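Local coordinates for protein-S-isoprenylcysteine O-methyltransferase (PDB 5V7P) that catalyses the S-adenosyl-L-methionine-dependent methylation of isoprenylated C-terminal cysteine residues of proteins, as an integral membrane enzyme of the endoplasmic reticulum, at residues A[141-144]-A[145-148]; A[252-255]-A[256-260]. One frame throughout, in Å; residues are numbered along the deposited sequence.

Contact 1 (A[141-144]-A[145-148]). With D10 (decane), chain O.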
ATOM      1  N   GLU A 141       3.990 -18.634  11.351  1.00 29.01           N
ATOM      2  CA  GLU A 141       3.821 -19.883  10.615  1.00 28.55           C
ATOM      3  C   GLU A 141       5.171 -20.437  10.187  1.00 27.22           C
ATOM      4  O   GLU A 141       5.463 -21.620  10.394  1.00 25.64           O
ATOM      5  CB  GLU A 141       2.923 -19.681   9.393  1.00 26.20           C
ATOM      6  CG  GLU A 141       2.737 -20.969   8.590  1.00 28.55           C
ATOM      7  CD  GLU A 141       1.924 -20.796   7.328  1.00 30.55           C
ATOM      8  OE1 GLU A 141       1.369 -19.701   7.113  1.00 38.27           O
ATOM      9  OE2 GLU A 141       1.847 -21.764   6.545  1.00 29.00           O
ATOM     10  N   PHE A 142       6.009 -19.592   9.584  1.00 26.17           N
ATOM     11  CA  PHE A 142       7.313 -20.051   9.125  1.00 29.83           C
ATOM     12  C   PHE A 142       8.099 -20.691  10.262  1.00 22.98           C
ATOM     13  O   PHE A 142       8.550 -21.836  10.152  1.00 19.27           O
ATOM     14  CB  PHE A 142       8.100 -18.889   8.517  1.00 21.23           C
ATOM     15  CG  PHE A 142       9.481 -19.272   8.057  1.00 25.32           C
ATOM     16  CD1 PHE A 142       9.686 -19.772   6.780  1.00 19.19           C
ATOM     17  CD2 PHE A 142      10.571 -19.143   8.903  1.00 18.08           C
ATOM     18  CE1 PHE A 142      10.951 -20.132   6.355  1.00 23.67           C
ATOM     19  CE2 PHE A 142      11.838 -19.502   8.482  1.00 23.96           C
ATOM     20  CZ  PHE A 142      12.029 -19.997   7.207  1.00 20.95           C
ATOM     21  N   PHE A 143       8.251 -19.973  11.376  1.00 27.32           N
ATOM     22  CA  PHE A 143       9.125 -20.441  12.445  1.00 32.78           C
ATOM     23  C   PHE A 143       8.512 -21.588  13.240  1.00 24.44           C
ATOM     24  O   PHE A 143       9.246 -22.450  13.732  1.00 35.68           O
ATOM     25  CB  PHE A 143       9.488 -19.279  13.369  1.00 26.65           C
ATOM     26  CG  PHE A 143      10.463 -18.319  12.755  1.00 25.41           C
ATOM     27  CD1 PHE A 143      11.798 -18.662  12.625  1.00 27.78           C
ATOM     28  CD2 PHE A 143      10.043 -17.086  12.285  1.00 30.74           C
ATOM     29  CE1 PHE A 143      12.698 -17.791  12.049  1.00 37.57           C
ATOM     30  CE2 PHE A 143      10.938 -16.209  11.710  1.00 28.90           C
ATOM     31  CZ  PHE A 143      12.269 -16.563  11.588  1.00 28.54           C
ATOM     32  N   ILE A 144       7.186 -21.625  13.378  1.00 22.61           N
ATOM     33  CA  ILE A 144       6.545 -22.802  13.955  1.00 29.77           C
ATOM     34  C   ILE A 144       6.704 -23.993  13.019  1.00 30.11           C
ATOM     35  O   ILE A 144       7.041 -25.102  13.448  1.00 28.61           O
ATOM     36  CB  ILE A 144       5.062 -22.516  14.266  1.00 29.41           C
ATOM     37  CG1 ILE A 144       4.956 -21.535  15.438  1.00 24.55           C
ATOM     38  CG2 ILE A 144       4.307 -23.814  14.583  1.00 30.83           C
ATOM     39  CD1 ILE A 144       3.531 -21.144  15.815  1.00 26.81           C
ATOM     40  N   GLU A 145       6.472 -23.778  11.721  1.00 28.89           N
ATOM     41  CA  GLU A 145       6.609 -24.863  10.755  1.00 26.22           C
ATOM     42  C   GLU A 145       8.065 -25.276  10.587  1.00 29.38           C
ATOM     43  O   GLU A 145       8.358 -26.460  10.381  1.00 29.59           O
ATOM     44  CB  GLU A 145       6.017 -24.450   9.409  1.00 22.33           C
ATOM     45  CG  GLU A 145       4.499 -24.448   9.377  1.00 26.68           C
ATOM     46  CD  GLU A 145       3.948 -23.922   8.069  1.00 24.88           C
ATOM     47  OE1 GLU A 145       4.732 -23.368   7.272  1.00 28.77           O
ATOM     48  OE2 GLU A 145       2.729 -24.061   7.837  1.00 32.04           O
ATOM     49  N   THR A 146       8.991 -24.317  10.655  1.00 27.43           N
ATOM     50  CA  THR A 146      10.401 -24.656  10.517  1.00 26.04           C
ATOM     51  C   THR A 146      10.926 -25.394  11.742  1.00 30.26           C
ATOM     52  O   THR A 146      11.908 -26.135  11.635  1.00 21.94           O
ATOM     53  CB  THR A 146      11.231 -23.394  10.250  1.00 29.90           C
ATOM     54  OG1 THR A 146      12.316 -23.718   9.374  1.00 23.76           O
ATOM     55  CG2 THR A 146      11.791 -22.787  11.541  1.00 30.33           C
ATOM     56  N   TYR A 147      10.286 -25.213  12.899  1.00 25.04           N
ATOM     57  CA  TYR A 147      10.678 -25.949  14.094  1.00 32.77           C
ATOM     58  C   TYR A 147      10.200 -27.396  14.028  1.00 32.75           C
ATOM     59  O   TYR A 147      10.970 -28.323  14.301  1.00 28.29           O
ATOM     60  CB  TYR A 147      10.124 -25.250  15.336  1.00 29.79           C
ATOM     61  CG  TYR A 147      10.434 -25.955  16.638  1.00 36.69           C
ATOM     62  CD1 TYR A 147      11.702 -25.895  17.199  1.00 26.90           C
ATOM     63  CD2 TYR A 147       9.454 -26.673  17.311  1.00 40.62           C
ATOM     64  CE1 TYR A 147      11.987 -26.535  18.390  1.00 38.61           C
ATOM     65  CE2 TYR A 147       9.729 -27.316  18.502  1.00 32.93           C
ATOM     66  CZ  TYR A 147      10.997 -27.243  19.038  1.00 36.89           C
ATOM     67  OH  TYR A 147      11.274 -27.884  20.225  1.00 61.44           O
ATOM     68  N   PHE A 148       8.936 -27.608  13.655  1.00 27.64           N
ATOM     69  CA  PHE A 148       8.380 -28.956  13.620  1.00 28.88           C
ATOM     70  C   PHE A 148       8.723 -29.679  12.322  1.00 35.61           C
ATOM     71  O   PHE A 148       8.955 -30.893  12.332  1.00 32.40           O
ATOM     72  CB  PHE A 148       6.863 -28.903  13.807  1.00 37.80           C
ATOM     73  CG  PHE A 148       6.432 -28.548  15.202  1.00 37.53           C
ATOM     74  CD1 PHE A 148       6.462 -29.496  16.212  1.00 46.73           C
ATOM     75  CD2 PHE A 148       5.986 -27.272  15.503  1.00 33.65           C
ATOM     76  CE1 PHE A 148       6.064 -29.174  17.496  1.00 41.31           C
ATOM     77  CE2 PHE A 148       5.586 -26.946  16.785  1.00 36.74           C
ATOM     78  CZ  PHE A 148       5.624 -27.897  17.782  1.00 33.60           C
TER
HETATM   79  C1  D10 O 313       1.636 -28.148  13.366  1.00 59.72           C
HETATM   80  C2  D10 O 313       2.744 -28.776  14.209  1.00 54.76           C
HETATM   81  C3  D10 O 313       2.273 -30.122  14.756  1.00 61.61           C
HETATM   82  C4  D10 O 313       3.288 -30.640  15.774  1.00 61.01           C
HETATM   83  C5  D10 O 313       2.710 -31.849  16.511  1.00 61.93           C
HETATM   84  C6  D10 O 313       3.436 -32.043  17.842  1.00 66.14           C
HETATM   85  C7  D10 O 313       2.554 -32.821  18.817  1.00 77.24           C
HETATM   86  C8  D10 O 313       2.940 -32.459  20.250  1.00 77.60           C
HETATM   87  C9  D10 O 313       1.929 -33.069  21.219  1.00 80.60           C
HETATM   88  C10 D10 O 313       2.306 -32.690  22.649  1.00 65.80           C

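Contact 2 (A[252-255]-A[256-260]). With SAH (S-adenosyl-L-homocysteine), chain C.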
ATOM      1  N   SER A 252     -14.694   3.349 -12.025  1.00 25.92           N
ATOM      2  CA  SER A 252     -15.851   4.236 -12.084  1.00 34.05           C
ATOM      3  C   SER A 252     -15.411   5.691 -12.172  1.00 23.93           C
ATOM      4  O   SER A 252     -16.053   6.500 -12.851  1.00 31.65           O
ATOM      5  CB  SER A 252     -16.750   4.020 -10.867  1.00 26.07           C
ATOM      6  OG  SER A 252     -16.150   4.524  -9.687  1.00 36.81           O
ATOM      7  N   MET A 253     -14.314   6.043 -11.493  1.00 25.07           N
ATOM      8  CA  MET A 253     -13.774   7.393 -11.612  1.00 23.66           C
ATOM      9  C   MET A 253     -13.084   7.597 -12.954  1.00 34.86           C
ATOM     10  O   MET A 253     -13.120   8.702 -13.507  1.00 32.18           O
ATOM     11  CB  MET A 253     -12.793   7.676 -10.473  1.00 28.95           C
ATOM     12  CG  MET A 253     -13.322   7.367  -9.078  1.00 34.60           C
ATOM     13  SD  MET A 253     -15.014   7.921  -8.805  1.00 57.82           S
ATOM     14  CE  MET A 253     -14.870   9.680  -9.106  1.00 52.35           C
ATOM     15  N   LEU A 254     -12.449   6.552 -13.490  1.00 27.71           N
ATOM     16  CA  LEU A 254     -11.794   6.672 -14.787  1.00 34.47           C
ATOM     17  C   LEU A 254     -12.808   6.860 -15.908  1.00 31.20           C
ATOM     18  O   LEU A 254     -12.525   7.560 -16.885  1.00 30.81           O
ATOM     19  CB  LEU A 254     -10.924   5.442 -15.051  1.00 18.86           C
ATOM     20  CG  LEU A 254      -9.631   5.367 -14.236  1.00 29.03           C
ATOM     21  CD1 LEU A 254      -9.069   3.956 -14.235  1.00 23.66           C
ATOM     22  CD2 LEU A 254      -8.593   6.347 -14.774  1.00 23.66           C
ATOM     23  N   LEU A 255     -13.989   6.250 -15.786  1.00 27.66           N
ATOM     24  CA  LEU A 255     -15.017   6.432 -16.804  1.00 35.24           C
ATOM     25  C   LEU A 255     -15.529   7.867 -16.819  1.00 31.83           C
ATOM     26  O   LEU A 255     -15.784   8.431 -17.890  1.00 32.50           O
ATOM     27  CB  LEU A 255     -16.166   5.451 -16.573  1.00 33.78           C
ATOM     28  CG  LEU A 255     -15.924   4.022 -17.064  1.00 35.81           C
ATOM     29  CD1 LEU A 255     -16.993   3.088 -16.534  1.00 34.07           C
ATOM     30  CD2 LEU A 255     -15.884   3.970 -18.588  1.00 41.84           C
ATOM     31  N   SER A 256     -15.688   8.473 -15.642  1.00 31.19           N
ATOM     32  CA  SER A 256     -16.071   9.878 -15.579  1.00 36.02           C
ATOM     33  C   SER A 256     -14.945  10.795 -16.034  1.00 30.87           C
ATOM     34  O   SER A 256     -15.213  11.930 -16.443  1.00 41.61           O
ATOM     35  CB  SER A 256     -16.496  10.242 -14.157  1.00 23.15           C
ATOM     36  OG  SER A 256     -15.395  10.183 -13.268  1.00 41.48           O
ATOM     37  N   PHE A 257     -13.697  10.332 -15.972  1.00 31.90           N
ATOM     38  CA  PHE A 257     -12.569  11.132 -16.438  1.00 30.77           C
ATOM     39  C   PHE A 257     -12.480  11.131 -17.960  1.00 26.79           C
ATOM     40  O   PHE A 257     -12.404  12.193 -18.587  1.00 29.36           O
ATOM     41  CB  PHE A 257     -11.259  10.603 -15.845  1.00 30.51           C
ATOM     42  CG  PHE A 257     -11.134  10.773 -14.352  1.00 32.83           C
ATOM     43  CD1 PHE A 257     -12.069  11.493 -13.626  1.00 33.70           C
ATOM     44  CD2 PHE A 257     -10.061  10.209 -13.679  1.00 33.48           C
ATOM     45  CE1 PHE A 257     -11.935  11.642 -12.257  1.00 35.23           C
ATOM     46  CE2 PHE A 257      -9.924  10.356 -12.313  1.00 30.55           C
ATOM     47  CZ  PHE A 257     -10.861  11.071 -11.601  1.00 30.62           C
ATOM     48  N   PHE A 258     -12.485   9.945 -18.568  1.00 32.03           N
ATOM     49  CA  PHE A 258     -12.186   9.800 -19.984  1.00 28.94           C
ATOM     50  C   PHE A 258     -13.345   9.232 -20.793  1.00 33.15           C
ATOM     51  O   PHE A 258     -13.196   9.041 -22.007  1.00 31.39           O
ATOM     52  CB  PHE A 258     -10.945   8.915 -20.160  1.00 29.10           C
ATOM     53  CG  PHE A 258      -9.778   9.342 -19.314  1.00 27.56           C
ATOM     54  CD1 PHE A 258      -9.087  10.508 -19.600  1.00 31.58           C
ATOM     55  CD2 PHE A 258      -9.374   8.581 -18.231  1.00 26.62           C
ATOM     56  CE1 PHE A 258      -8.015  10.905 -18.822  1.00 29.79           C
ATOM     57  CE2 PHE A 258      -8.303   8.972 -17.451  1.00 28.79           C
ATOM     58  CZ  PHE A 258      -7.623  10.137 -17.748  1.00 23.91           C
ATOM     59  N   GLY A 259     -14.483   8.956 -20.164  1.00 30.81           N
ATOM     60  CA  GLY A 259     -15.677   8.594 -20.913  1.00 31.90           C
ATOM     61  C   GLY A 259     -15.452   7.401 -21.822  1.00 26.57           C
ATOM     62  O   GLY A 259     -14.983   6.340 -21.395  1.00 29.86           O
ATOM     63  N   GLN A 260     -15.798   7.575 -23.101  1.00 33.08           N
ATOM     64  CA  GLN A 260     -15.761   6.462 -24.044  1.00 35.52           C
ATOM     65  C   GLN A 260     -14.341   5.969 -24.288  1.00 31.46           C
ATOM     66  O   GLN A 260     -14.148   4.797 -24.630  1.00 31.74           O
ATOM     67  CB  GLN A 260     -16.410   6.872 -25.367  1.00 43.57           C
ATOM     68  CG  GLN A 260     -16.564   5.734 -26.371  1.00 46.90           C
ATOM     69  CD  GLN A 260     -17.581   4.703 -25.928  1.00 46.89           C
ATOM     70  OE1 GLN A 260     -18.572   5.031 -25.277  1.00 42.98           O
ATOM     71  NE2 GLN A 260     -17.335   3.444 -26.273  1.00 50.38           N
TER
HETATM   72  N   SAH C 301      -4.613   0.892 -11.594  1.00 23.78           N
HETATM   73  CA  SAH C 301      -3.391   1.288 -12.280  1.00 22.99           C
HETATM   74  CB  SAH C 301      -2.813   2.550 -11.651  1.00 24.15           C
HETATM   75  CG  SAH C 301      -2.663   2.494 -10.134  1.00 24.19           C
HETATM   76  SD  SAH C 301      -2.216   4.116  -9.458  1.00 21.82           S
HETATM   77  C   SAH C 301      -2.357   0.165 -12.248  1.00 28.54           C
HETATM   78  O   SAH C 301      -2.482  -0.793 -11.482  1.00 18.10           O
HETATM   79  OXT SAH C 301      -1.370   0.184 -12.984  1.00 15.91           O
HETATM   80  C5' SAH C 301      -3.932   4.672  -9.244  1.00 20.06           C
HETATM   81  C4' SAH C 301      -4.271   5.920 -10.050  1.00 23.38           C
HETATM   82  O4' SAH C 301      -3.971   5.714 -11.415  1.00 27.18           O
HETATM   83  C3' SAH C 301      -5.757   6.231  -9.950  1.00 33.18           C
HETATM   84  O3' SAH C 301      -5.960   7.519  -9.416  1.00 27.33           O
HETATM   85  C2' SAH C 301      -6.294   6.137 -11.363  1.00 28.37           C
HETATM   86  O2' SAH C 301      -7.142   7.223 -11.660  1.00 23.51           O
HETATM   87  C1' SAH C 301      -5.045   6.125 -12.240  1.00 27.19           C
HETATM   88  N9  SAH C 301      -5.150   5.224 -13.407  1.00 22.96           N
HETATM   89  C8  SAH C 301      -5.571   3.920 -13.426  1.00 25.75           C
HETATM   90  N7  SAH C 301      -5.500   3.456 -14.694  1.00 22.18           N
HETATM   91  C5  SAH C 301      -5.035   4.445 -15.484  1.00 21.39           C
HETATM   92  C6  SAH C 301      -4.776   4.508 -16.845  1.00 20.50           C
HETATM   93  N6  SAH C 301      -4.987   3.454 -17.627  1.00 20.73           N
HETATM   94  N1  SAH C 301      -4.296   5.683 -17.380  1.00 18.50           N
HETATM   95  C2  SAH C 301      -4.076   6.779 -16.575  1.00 21.16           C
HETATM   96  N3  SAH C 301      -4.337   6.707 -15.224  1.00 15.84           N
HETATM   97  C4  SAH C 301      -4.809   5.559 -14.690  1.00 20.18           C

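Contact 1 (A[141-144]-A[145-148])
Glu141 and Glu145, one helical turn apart, bring their carboxyl groups together at the side of helix 129-148. OE2 of Glu141 lies 2.8 Å from OE2 of Glu145, close enough that one of the two acids probably holds a proton. Their planes stand 86° apart, nearly perpendicular. The first torsions make this meeting possible: CG of Glu141 is anti to the backbone N (chi1 179°), whereas CG of Glu145 lies beside its own N (chi1 -75°), and both chains then run extended, so that the CD of Glu145 comes 3.2 Å from the CG of Glu141. Each acid also has a partner elsewhere. Glu141 OE2 accepts a hydrogen bond from the backbone N of Leu230, and Glu145 OE1 forms a salt bridge with Lys153 of the short helix 150-153, whose positive charge would probably offset part of the negative charge gathered here.

Residues 141-148 form the last two turns of a transmembrane helix, near its predicted lumenal end, held by regular i to i+4 bonds such as Thr146 N to Phe142 O (2.6 Å) and Phe148 N to Ile144 O (3.1 Å). On another side, Thr146 sets its methyl CG2 3.4 Å from the carbonyl O of Phe143, while its OG1 is hydrogen-bonded to Asn88 OD1. Ile144 and Phe148 lie side by side and point the same way, CG2 of Ile144 being 4.0 Å from CD2 of Phe148. The Phe148 ring is sandwiched: C4 of a decane lies over one face, offset toward the rim and 3.4 Å from CD1 of Phe148, and CD2 of Tyr147 sits over the centre of the opposite face. The Ile144 carbonyl O approaches the same ring at its edge.

Contact 2 (A[252-255]-A[256-260])
Ser256 turns OG between its backbone N and carbonyl carbon (chi1 67°), while Phe257 places CG beside its N (chi1 -67°), and both side chains thereby reach the carbonyl O of Met253. The hydroxyl of Ser256 donates to it, with OG 2.7 Å from Met253 O and tilted out of the carbonyl plane. The Phe257 ring lays one face over the same oxygen, offset toward the rim, with CD1 of Phe257 3.0 Å from Met253 O. The backbone N of Phe257 adds a weak bond to this acceptor.

Leu254 faces the ligand. Leu254 CD2 meets the edge of the Phe258 ring, 3.8 Å from CE2 of Phe258. The same Leu254 CD2 lies 3.5 Å from the ribose O2' of S-adenosyl-L-homocysteine. Leu254 CD1 is 3.6 Å from C8 of the adenine, so the two methyls of Leu254 pack against ribose and base, while O2' also approaches the edge of the Phe257 ring. The helix ends at Phe258, and Gly259, with positive phi (56°), takes the chain out of helical geometry; its N still bonds to Leu255 O (2.7 Å).

Phe258 meets His196, a residue that binds the methyl donor, edge-to-face. Gly259 is also the N-cap of helix 260-268, whose Tyr262 and Gln266 pack against Leu255 at the predicted cytoplasmic end of helix 231-258.

Overall arrangement
Following the chain from the N terminus, contact 1 comes first, on the last two turns of helix 129-148, and contact 2 follows on the last turns of helix 231-258. The two are in series, neither enclosing nor crossing the other, and each joins directly consecutive segments, so neither closes a long loop. Their centres are 48 Å apart, on opposite sides of the chain's centre, and they do not touch. Residues 141-148 tie one membrane helix to the short helix 150-153 and to the turn leading into helix 231-258, near the predicted lumenal side. Residues 252-260 lie near the other end of that same helix, joining the cofactor pocket to helix 260-268.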